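Putative isomerase (Streptomyces coelicolor A3, PDB 2OQH) probably dehydrates D-glucarate to 5-dehydro-4-deoxy-D-glucarate, as a member of the mandelate racemase and enolase group of TIM-barrel enzymes. Local coordinates at residues G191-V196 with D218-E223; L222-V227 with L243-C248; D333-L338 with V355-D360. All coordinates share one frame; numbering follows the deposited sequence.

Contact 1. Residues G191-V196 with D218-E223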
# COMPACT_ATOMS: atom_id res chain seq x y z
N GLY A 191 15.12 19.30 5.51
CA GLY A 191 14.78 18.29 6.50
C GLY A 191 13.67 17.30 6.24
O GLY A 191 13.26 16.58 7.15
N VAL A 192 13.17 17.23 5.02
CA VAL A 192 12.10 16.29 4.73
C VAL A 192 12.71 14.94 4.34
O VAL A 192 13.82 14.89 3.81
CB VAL A 192 11.22 16.79 3.57
CG1 VAL A 192 11.95 16.60 2.24
CG2 VAL A 192 9.90 16.06 3.56
N ASN A 193 12.01 13.86 4.64
CA ASN A 193 12.47 12.53 4.24
C ASN A 193 12.16 12.48 2.75
O ASN A 193 11.00 12.59 2.36
CB ASN A 193 11.71 11.44 4.98
CG ASN A 193 12.17 11.27 6.40
OD1 ASN A 193 13.35 11.11 6.65
ND2 ASN A 193 11.23 11.30 7.34
N LEU A 194 13.18 12.32 1.93
CA LEU A 194 12.99 12.30 0.48
C LEU A 194 13.25 10.93 -0.16
O LEU A 194 14.20 10.24 0.20
CB LEU A 194 13.92 13.35 -0.14
CG LEU A 194 13.77 13.67 -1.62
CD1 LEU A 194 12.36 14.12 -1.92
CD2 LEU A 194 14.77 14.76 -2.00
N ARG A 195 12.40 10.57 -1.12
CA ARG A 195 12.49 9.28 -1.81
C ARG A 195 12.26 9.45 -3.31
O ARG A 195 11.73 10.47 -3.75
CB ARG A 195 11.41 8.33 -1.28
CG ARG A 195 11.29 8.27 0.23
CD ARG A 195 9.96 7.65 0.63
NE ARG A 195 9.75 7.66 2.08
CZ ARG A 195 8.61 7.33 2.68
NH1 ARG A 195 7.56 6.95 1.96
NH2 ARG A 195 8.53 7.38 4.00
N VAL A 196 12.66 8.46 -4.10
CA VAL A 196 12.43 8.48 -5.54
C VAL A 196 12.07 7.07 -6.01
O VAL A 196 12.70 6.09 -5.63
CB VAL A 196 13.66 9.01 -6.32
CG1 VAL A 196 14.88 8.21 -5.97
CG2 VAL A 196 13.38 8.95 -7.81
N ASP A 218 21.18 12.41 0.72
CA ASP A 218 20.76 11.59 1.86
C ASP A 218 19.27 11.23 1.84
O ASP A 218 18.51 11.56 2.76
CB ASP A 218 21.12 12.29 3.17
CG ASP A 218 20.86 11.42 4.39
OD1 ASP A 218 21.13 10.19 4.32
OD2 ASP A 218 20.40 11.95 5.41
N LEU A 219 18.86 10.53 0.79
CA LEU A 219 17.47 10.12 0.65
C LEU A 219 17.13 9.00 1.63
O LEU A 219 17.98 8.19 1.97
CB LEU A 219 17.22 9.60 -0.77
CG LEU A 219 17.69 10.46 -1.94
CD1 LEU A 219 17.52 9.68 -3.24
CD2 LEU A 219 16.89 11.75 -1.98
N GLU A 220 15.88 8.96 2.07
CA GLU A 220 15.46 7.90 2.98
C GLU A 220 15.71 6.58 2.25
O GLU A 220 16.21 5.62 2.83
CB GLU A 220 13.99 8.04 3.35
CG GLU A 220 13.48 6.91 4.22
CD GLU A 220 12.11 7.20 4.79
OE1 GLU A 220 11.39 8.04 4.20
OE2 GLU A 220 11.74 6.57 5.81
N TYR A 221 15.34 6.53 0.97
CA TYR A 221 15.61 5.35 0.16
C TYR A 221 15.35 5.53 -1.31
O TYR A 221 14.60 6.42 -1.73
CB TYR A 221 14.89 4.09 0.68
CG TYR A 221 13.39 4.18 0.87
CD1 TYR A 221 12.52 4.29 -0.22
CD2 TYR A 221 12.84 4.10 2.14
CE1 TYR A 221 11.13 4.30 -0.05
CE2 TYR A 221 11.46 4.11 2.33
CZ TYR A 221 10.60 4.22 1.24
OH TYR A 221 9.24 4.25 1.45
N LEU A 222 16.01 4.69 -2.10
CA LEU A 222 15.87 4.67 -3.54
C LEU A 222 14.93 3.49 -3.78
O LEU A 222 15.26 2.35 -3.46
CB LEU A 222 17.25 4.42 -4.17
CG LEU A 222 17.37 4.27 -5.68
CD1 LEU A 222 16.58 5.35 -6.38
CD2 LEU A 222 18.84 4.34 -6.07
N GLU A 223 13.75 3.77 -4.33
CA GLU A 223 12.76 2.73 -4.54
C GLU A 223 12.71 2.17 -5.96
O GLU A 223 12.45 2.90 -6.91
CB GLU A 223 11.38 3.26 -4.16
CG GLU A 223 10.34 2.20 -3.94
CD GLU A 223 8.97 2.76 -3.55
OE1 GLU A 223 8.91 3.73 -2.76
OE2 GLU A 223 7.95 2.21 -4.01
O HOH W 1 15.67 11.85 3.48
O HOH W 2 9.63 7.82 7.03
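At the start of D218-E223 the link to G191-V196 is indirect: a water donates to D218 O and accepts from L194 N. L219 then lies alongside L194, with its CD2 3.7 Å from L194 CG, while its other methyl reaches obliquely toward V196. E220 gives the first direct backbone bond, E220 N to L194 O at 2.8 Å. Its side chain, CG anti to the backbone N, runs extended beside R195 so that OE1 receives both R195 NE (2.7 Å) and R195 NH2 (2.9 Å). The grip is side-on and lies in the guanidinium plane, yet it reaches the carboxylate from above its own plane. The other oxygen, E220 OE2, forms a salt bridge with R321, so the carboxylate serves two arginines. Y221 lays one ring face against the R195 chain in a CH-pi contact, with R195 CG 4.2 Å from the Y221 ring centroid; ring and guanidinium planes are 21° apart, and the Y221 hydroxyl, bonded to N295, lies over a guanidinium face. With this face and the E220 edge both engaged, rotation of the R195 head is restricted. On the other face of the sheet, L222 CD1 presses tightly on V196 CG1 at 3.4 Å. E223 N closes the ladder on V196 O at 2.9 Å, whereas the buried V196 N and Y221 O find no hydrogen-bond partner. These are adjacent parallel strands of the TIM barrel, joined by a beta-alpha-beta crossover through helix 204-214; strands 166-170 and 243-245 flank the pair, and helix 175-188 packs on L194 and V196.

Contact 2. Residues L222-V227 with L243-C248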
# COMPACT_ATOMS: atom_id res chain seq x y z
N LEU A 222 16.01 4.69 -2.10
CA LEU A 222 15.87 4.67 -3.54
C LEU A 222 14.93 3.49 -3.78
O LEU A 222 15.26 2.35 -3.46
CB LEU A 222 17.25 4.42 -4.17
CG LEU A 222 17.37 4.27 -5.68
CD1 LEU A 222 16.58 5.35 -6.38
CD2 LEU A 222 18.84 4.34 -6.07
N GLU A 223 13.75 3.77 -4.33
CA GLU A 223 12.76 2.73 -4.54
C GLU A 223 12.71 2.17 -5.96
O GLU A 223 12.45 2.90 -6.91
CB GLU A 223 11.38 3.26 -4.16
CG GLU A 223 10.34 2.20 -3.94
CD GLU A 223 8.97 2.76 -3.55
OE1 GLU A 223 8.91 3.73 -2.76
OE2 GLU A 223 7.95 2.21 -4.01
N ASP A 224 12.93 0.87 -6.08
CA ASP A 224 12.90 0.18 -7.38
C ASP A 224 13.51 0.90 -8.58
O ASP A 224 12.84 1.12 -9.58
CB ASP A 224 11.45 -0.18 -7.73
CG ASP A 224 10.90 -1.28 -6.85
OD1 ASP A 224 11.56 -2.33 -6.75
OD2 ASP A 224 9.81 -1.08 -6.27
N PRO A 225 14.80 1.27 -8.51
CA PRO A 225 15.37 1.95 -9.68
C PRO A 225 15.43 1.07 -10.93
O PRO A 225 15.31 1.57 -12.05
CB PRO A 225 16.76 2.38 -9.19
CG PRO A 225 17.09 1.34 -8.13
CD PRO A 225 15.78 1.20 -7.40
N CYS A 226 15.62 -0.23 -10.73
CA CYS A 226 15.74 -1.17 -11.85
C CYS A 226 14.93 -2.45 -11.63
O CYS A 226 14.39 -2.66 -10.55
CB CYS A 226 17.21 -1.53 -12.06
SG CYS A 226 17.93 -2.40 -10.64
N VAL A 227 14.89 -3.30 -12.65
CA VAL A 227 14.13 -4.55 -12.57
C VAL A 227 14.91 -5.74 -12.01
O VAL A 227 16.12 -5.83 -12.18
CB VAL A 227 13.63 -4.97 -13.98
CG1 VAL A 227 12.78 -3.88 -14.59
CG2 VAL A 227 14.81 -5.27 -14.87
N LEU A 243 18.14 0.80 -0.31
CA LEU A 243 17.37 0.35 -1.47
C LEU A 243 16.05 -0.28 -1.04
O LEU A 243 16.01 -1.16 -0.19
CB LEU A 243 18.21 -0.65 -2.27
CG LEU A 243 17.90 -0.83 -3.76
CD1 LEU A 243 18.19 0.47 -4.51
CD2 LEU A 243 18.75 -1.97 -4.31
N CYS A 244 14.96 0.16 -1.66
CA CYS A 244 13.63 -0.34 -1.32
C CYS A 244 12.94 -0.97 -2.53
O CYS A 244 13.26 -0.66 -3.68
CB CYS A 244 12.79 0.82 -0.77
SG CYS A 244 11.11 0.41 -0.27
N THR A 245 11.99 -1.87 -2.26
CA THR A 245 11.26 -2.53 -3.34
C THR A 245 9.85 -2.97 -2.97
O THR A 245 9.54 -3.23 -1.80
CB THR A 245 11.99 -3.81 -3.82
OG1 THR A 245 11.43 -4.24 -5.07
CG2 THR A 245 11.80 -4.95 -2.82
N ASN A 246 9.01 -3.05 -3.99
CA ASN A 246 7.65 -3.56 -3.86
C ASN A 246 7.36 -4.16 -5.22
O ASN A 246 6.22 -4.32 -5.62
CB ASN A 246 6.63 -2.46 -3.49
CG ASN A 246 6.47 -1.40 -4.56
OD1 ASN A 246 6.09 -1.69 -5.69
ND2 ASN A 246 6.75 -0.16 -4.20
N MSE A 247 8.45 -4.49 -5.92
CA MSE A 247 8.40 -5.09 -7.25
C MSE A 247 9.27 -6.34 -7.45
O MSE A 247 8.87 -7.24 -8.18
CB MSE A 247 8.78 -4.06 -8.32
CG MSE A 247 7.75 -2.96 -8.52
SE MSE A 247 8.30 -1.66 -9.86
CE MSE A 247 8.06 -2.74 -11.44
N CYS A 248 10.44 -6.41 -6.82
CA CYS A 248 11.29 -7.60 -7.01
C CYS A 248 11.12 -8.63 -5.88
O CYS A 248 11.61 -9.75 -5.99
CB CYS A 248 12.76 -7.20 -7.18
SG CYS A 248 13.66 -6.72 -5.71
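The D224 carboxylate is the hub of this junction between parallel barrel strands, the two strands of a beta-alpha-beta unit whose crossover is helix 228-238. CG of D224 is anti to its carbonyl carbon, and both oxygens bind through their syn lone pairs: D224 OD1 takes the T245 hydroxyl OG1 at a short 2.5 Å, and D224 OD2 takes the backbone N of N246 at 3.1 Å. The carboxylate thus holds the chain just where strand 243-245 ends, and CG of selenomethionine M247 packs against OD2. Two backbone bonds set the strands beneath it, C244 N to L222 O and D224 N to C244 O, each 2.9 Å and nearly straight at hydrogen. Behind them, L243 CD1 fits against P225 CD at 3.8 Å and beside L222, with M232 of helix 228-238 next to this apolar patch. On the opposite sheet face, E223 extends past C244 toward the side chain of N246, their carboxylate and amide planes almost perpendicular. E223 OE2 also comes near D197 OD2, a like-charged neighbour that could raise the pKa of one of them. D197, E223 and N246 follow one another at the C-terminal ends of successive strands, a placement consistent with the metal ligands of enolase-superfamily relatives. What positions the T245 hydroxyl is its own turn: OG1, which donates to D224, also accepts from M247 N in an ST turn and, at 3.0 Å and an almost linear 177°, from C248 N.

Contact 3. Residues D333-L338 with V355-D360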
# COMPACT_ATOMS: atom_id res chain seq x y z
N ASP A 333 -16.74 8.33 -0.58
CA ASP A 333 -16.39 6.92 -0.35
C ASP A 333 -17.62 6.21 0.20
O ASP A 333 -18.59 6.87 0.60
CB ASP A 333 -15.25 6.83 0.68
CG ASP A 333 -14.42 5.56 0.54
OD1 ASP A 333 -14.95 4.56 0.01
OD2 ASP A 333 -13.25 5.58 0.96
N ILE A 334 -17.60 4.88 0.23
CA ILE A 334 -18.75 4.16 0.74
C ILE A 334 -18.72 4.03 2.26
O ILE A 334 -19.53 3.32 2.84
CB ILE A 334 -18.90 2.78 0.08
CG1 ILE A 334 -17.66 1.93 0.31
CG2 ILE A 334 -19.13 2.96 -1.41
CD1 ILE A 334 -17.75 0.59 -0.37
N ILE A 335 -17.78 4.71 2.90
CA ILE A 335 -17.72 4.68 4.36
C ILE A 335 -17.45 6.10 4.83
O ILE A 335 -17.23 7.00 4.03
CB ILE A 335 -16.60 3.74 4.91
CG1 ILE A 335 -15.23 4.39 4.74
CG2 ILE A 335 -16.64 2.41 4.18
CD1 ILE A 335 -14.13 3.70 5.52
N GLU A 336 -17.47 6.29 6.14
CA GLU A 336 -17.21 7.61 6.71
C GLU A 336 -15.72 7.92 6.56
O GLU A 336 -14.87 7.05 6.77
CB GLU A 336 -17.62 7.62 8.18
CG GLU A 336 -19.12 7.56 8.38
CD GLU A 336 -19.78 8.91 8.15
OE1 GLU A 336 -19.64 9.80 9.03
OE2 GLU A 336 -20.41 9.10 7.08
N PRO A 337 -15.38 9.17 6.20
CA PRO A 337 -13.98 9.55 6.04
C PRO A 337 -13.10 9.23 7.26
O PRO A 337 -13.52 9.39 8.42
CB PRO A 337 -14.05 11.05 5.78
CG PRO A 337 -15.38 11.21 5.09
CD PRO A 337 -16.27 10.31 5.92
N LEU A 338 -11.87 8.78 7.00
CA LEU A 338 -10.93 8.48 8.06
C LEU A 338 -10.33 9.81 8.50
O LEU A 338 -10.33 10.77 7.75
CB LEU A 338 -9.83 7.56 7.54
CG LEU A 338 -10.29 6.21 6.98
CD1 LEU A 338 -9.09 5.49 6.37
CD2 LEU A 338 -10.92 5.38 8.09
N VAL A 355 -15.18 0.82 10.74
CA VAL A 355 -15.84 1.63 9.71
C VAL A 355 -17.22 1.08 9.37
O VAL A 355 -17.46 -0.12 9.47
CB VAL A 355 -15.00 1.69 8.41
CG1 VAL A 355 -13.62 2.25 8.71
CG2 VAL A 355 -14.90 0.30 7.79
N SER A 356 -18.11 1.97 8.95
CA SER A 356 -19.47 1.60 8.59
C SER A 356 -19.72 1.87 7.11
O SER A 356 -19.46 2.97 6.63
CB SER A 356 -20.48 2.39 9.42
OG SER A 356 -21.80 2.01 9.09
N VAL A 357 -20.23 0.87 6.39
CA VAL A 357 -20.47 1.02 4.96
C VAL A 357 -21.87 1.45 4.57
O VAL A 357 -22.86 0.85 4.99
CB VAL A 357 -20.16 -0.30 4.22
CG1 VAL A 357 -20.33 -0.10 2.71
CG2 VAL A 357 -18.75 -0.76 4.55
N ASP A 358 -21.95 2.48 3.73
CA ASP A 358 -23.21 3.00 3.21
C ASP A 358 -23.57 2.16 1.98
O ASP A 358 -22.97 2.32 0.91
CB ASP A 358 -23.02 4.46 2.79
CG ASP A 358 -24.31 5.11 2.32
OD1 ASP A 358 -25.06 4.49 1.55
OD2 ASP A 358 -24.55 6.27 2.72
N GLU A 359 -24.54 1.26 2.13
CA GLU A 359 -24.92 0.41 1.00
C GLU A 359 -25.53 1.15 -0.17
O GLU A 359 -25.35 0.76 -1.33
CB GLU A 359 -25.84 -0.70 1.48
CG GLU A 359 -25.08 -1.86 2.10
CD GLU A 359 -25.98 -2.80 2.86
OE1 GLU A 359 -27.08 -3.10 2.34
OE2 GLU A 359 -25.59 -3.25 3.97
N ASP A 360 -26.26 2.23 0.10
CA ASP A 360 -26.88 3.00 -0.97
C ASP A 360 -25.78 3.54 -1.89
O ASP A 360 -25.88 3.41 -3.11
CB ASP A 360 -27.71 4.16 -0.40
CG ASP A 360 -28.83 3.67 0.49
OD1 ASP A 360 -29.51 2.69 0.11
OD2 ASP A 360 -29.05 4.28 1.57
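I335 forms the close-packed side of this contact, where the touching parts of the two segments run in roughly opposite directions. Its CG1 sits in the crowded position between backbone N and carbonyl carbon, which sends CD1 obliquely across V355, 3.5 Å from V355 CG1. The other branch, I335 CG2, meets V357 CG2 at 3.8 Å. Next to it, I334 lies alongside V357, its CD1 beside the V357 CG1 methyl. The backbones are joined by a single strong bond, D358 N to I334 O, at 2.7 Å and 167° and in the carbonyl plane; V357 CA and I335 CA add CA-H...O contacts to I334 O and S356 O. An alanine in place of I335, lacking both the CD1 and the CG2 that meet V355 and V357, would probably loosen the fit of the two segments. The opposite character appears on the solvent side, where E336 and S356 are exposed and the E336 OE2 and D358 OD2 charges stay 6.6 Å apart. L338 CD2 only grazes V355 CG1 at 4.2 Å, the L338 side chain also touching T306 and L310 of helix 303-315. Further back, D333 OD1 accepts from I334 N on its anti lone pair and D333 OD2 from G303 N. I304 of the same helix lies against I335 and V357, and W47 of the N-terminal sheet touches V357, so the pairing lies at the seam between barrel and N-terminal domain. It leads straight into a classic N-cap: D358 OD1 accepts K361 N at the start of helix 359-368.

From the N terminus, the antiparallel N-terminal sheet precedes the barrel, and contact 1 is the first of the three to close, bringing the chain back beside strand 193-197 after helix 204-214. Contact 2 opens before contact 1 has ended: L222 and E223 belong to both, so strand 221-223 is the shared middle of three neighbouring parallel strands, and Y221 CD1 packs 3.5 Å from C244 CB of the next strand. The two overlap at this strand without nesting. Contact 3 follows in series, closing the loop that holds strands 340-341 and 344-346. Its centre lies about 34 Å from both other centres, on the opposite side of the chain's centre; it sits where the barrel meets the N-terminal domain.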